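Local coordinates for cysteine synthase (Helicobacter pylori, PDB 6AHI), which catalyses the pyridoxal-phosphate-dependent formation of L-cysteine and acetate from O-acetyl-L-serine and sulfide, and also acts as an O-acetylserine-dependent cystathionine beta-synthase, at residues K18-N21 with K22-P25. Residues are numbered along the deposited sequence; the frame is centred on the assembly and turned at random.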
loop_
_atom_site.group_PDB
_atom_site.type_symbol
_atom_site.label_atom_id
_atom_site.label_comp_id
_atom_site.label_asym_id
_atom_site.label_seq_id
_atom_site.Cartn_x
_atom_site.Cartn_y
_atom_site.Cartn_z
ATOM N N LYS A 18 -14.017 -2.964 -11.382
ATOM C CA LYS A 18 -14.879 -2.907 -12.566
ATOM C C LYS A 18 -15.447 -1.496 -12.740
ATOM O O LYS A 18 -16.107 -0.940 -11.829
ATOM C CB LYS A 18 -16.032 -3.901 -12.487
ATOM C CG LYS A 18 -16.943 -3.939 -13.708
ATOM C CD LYS A 18 -18.193 -4.744 -13.420
ATOM C CE LYS A 18 -18.958 -5.086 -14.671
ATOM N NZ LYS A 18 -20.139 -5.896 -14.290
ATOM N N PHE A 19 -15.142 -0.909 -13.903
ATOM C CA PHE A 19 -15.642 0.386 -14.333
ATOM C C PHE A 19 -16.715 0.193 -15.416
ATOM O O PHE A 19 -16.537 -0.595 -16.358
ATOM C CB PHE A 19 -14.510 1.218 -14.933
ATOM C CG PHE A 19 -13.318 1.448 -14.045
ATOM C CD1 PHE A 19 -13.231 2.597 -13.260
ATOM C CD2 PHE A 19 -12.239 0.575 -14.060
ATOM C CE1 PHE A 19 -12.098 2.846 -12.489
ATOM C CE2 PHE A 19 -11.129 0.818 -13.271
ATOM C CZ PHE A 19 -11.061 1.943 -12.482
ATOM N N THR A 20 -17.821 0.957 -15.317
ATOM C CA THR A 20 -18.870 0.948 -16.325
ATOM C C THR A 20 -19.193 2.379 -16.755
ATOM O O THR A 20 -18.534 3.337 -16.318
ATOM C CB THR A 20 -20.138 0.284 -15.770
ATOM O OG1 THR A 20 -20.632 1.145 -14.742
ATOM C CG2 THR A 20 -19.871 -1.103 -15.236
ATOM N N ASN A 21 -20.260 2.512 -17.567
ATOM C CA ASN A 21 -20.707 3.821 -18.102
ATOM C C ASN A 21 -21.153 4.759 -16.972
ATOM O O ASN A 21 -21.352 5.945 -17.250
ATOM C CB ASN A 21 -21.828 3.696 -19.152
ATOM C CG ASN A 21 -23.108 3.099 -18.620
ATOM O OD1 ASN A 21 -23.150 2.582 -17.512
ATOM N ND2 ASN A 21 -24.171 3.145 -19.406
ATOM N N LYS A 22 -21.329 4.238 -15.740
ATOM C CA LYS A 22 -21.655 5.038 -14.551
ATOM C C LYS A 22 -20.460 5.885 -14.111
ATOM O O LYS A 22 -20.645 6.831 -13.408
ATOM C CB LYS A 22 -21.914 4.199 -13.291
ATOM C CG LYS A 22 -23.119 3.286 -13.299
ATOM C CD LYS A 22 -24.365 3.975 -13.743
ATOM C CE LYS A 22 -25.474 2.991 -14.046
ATOM N NZ LYS A 22 -25.373 2.446 -15.425
ATOM N N ASP A 23 -19.245 5.429 -14.430
ATOM C CA ASP A 23 -17.988 5.944 -13.901
ATOM C C ASP A 23 -17.293 6.849 -14.928
ATOM O O ASP A 23 -16.747 7.899 -14.583
ATOM C CB ASP A 23 -17.052 4.769 -13.599
ATOM C CG ASP A 23 -17.623 3.807 -12.586
ATOM O OD1 ASP A 23 -18.020 4.295 -11.513
ATOM O OD2 ASP A 23 -17.718 2.592 -12.890
ATOM N N TYR A 24 -17.287 6.401 -16.186
ATOM C CA TYR A 24 -16.537 7.003 -17.290
ATOM C C TYR A 24 -17.298 6.771 -18.595
ATOM O O TYR A 24 -18.107 5.870 -18.646
ATOM C CB TYR A 24 -15.144 6.362 -17.411
ATOM C CG TYR A 24 -14.228 6.756 -16.286
ATOM C CD1 TYR A 24 -13.590 7.993 -16.286
ATOM C CD2 TYR A 24 -14.053 5.919 -15.193
ATOM C CE1 TYR A 24 -12.783 8.375 -15.230
ATOM C CE2 TYR A 24 -13.263 6.298 -14.123
ATOM C CZ TYR A 24 -12.625 7.523 -14.149
ATOM O OH TYR A 24 -11.870 7.915 -13.085
ATOM N N PRO A 25 -17.036 7.538 -19.682
ATOM C CA PRO A 25 -17.671 7.291 -20.993
ATOM C C PRO A 25 -17.331 5.943 -21.654
ATOM O O PRO A 25 -16.642 5.853 -22.624
ATOM C CB PRO A 25 -17.187 8.473 -21.851
ATOM C CG PRO A 25 -15.865 8.891 -21.184
ATOM C CD PRO A 25 -16.155 8.728 -19.696
HETATM O O HOH W 1 -18.115 0.609 -11.101
#
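The side chains of Phe19 and Tyr24 run side by side, and their rings meet obliquely, planes at 63°. Phe19 CD1 meets the edge of the tyrosine ring, 3.8 Å from Tyr24 CE2, while CE2 approaches the phenylalanine ring obliquely; Asp23 CB lies at the edge of the Phe19 ring, near its plane. The backbone between the rings folds into a type I beta turn, Thr20 to Asp23, which begins the connection from strand 16-19 to its antiparallel neighbour 31-36 in the mixed sheet of this PLP-dependent enzyme. Both rings also touch Phe272, edge-to-face in the case of Tyr24, and they pack on helix 246-260, where Asn260 shares a hydrogen bond with the tyrosine hydroxyl. The turn is closed by Asp23 N bonding to Thr20 O at 2.9 Å; the donor stands above the carbonyl plane, and Tyr24 N adds a weak bond to the same oxygen. Two side chains add bonds to the turn. Thr20 places OG1 between its backbone N and carbonyl carbon (chi1 67°), from where it accepts a weak bond from Lys22 N at 3.3 Å, making an ST turn. Asp23 folds back, and its OD2 receives Thr20 N at 2.9 Å in a nearly straight bond on the anti side of the carboxylate. Water 1 donates both to this OD2, at 2.7 Å, and to Lys18 O, at 2.6 Å, bridging the carboxylate to the backbone of Lys18. The Lys18 backbone hydrogen-bonds to the second subunit, and its side chain packs on Ile3 of that subunit. The Lys22 chain, bent at chi2 and chi4, runs alongside Asn21; its NZ donates to Asn21 OD1 at 3.1 Å, from 24° off the carbonyl plane.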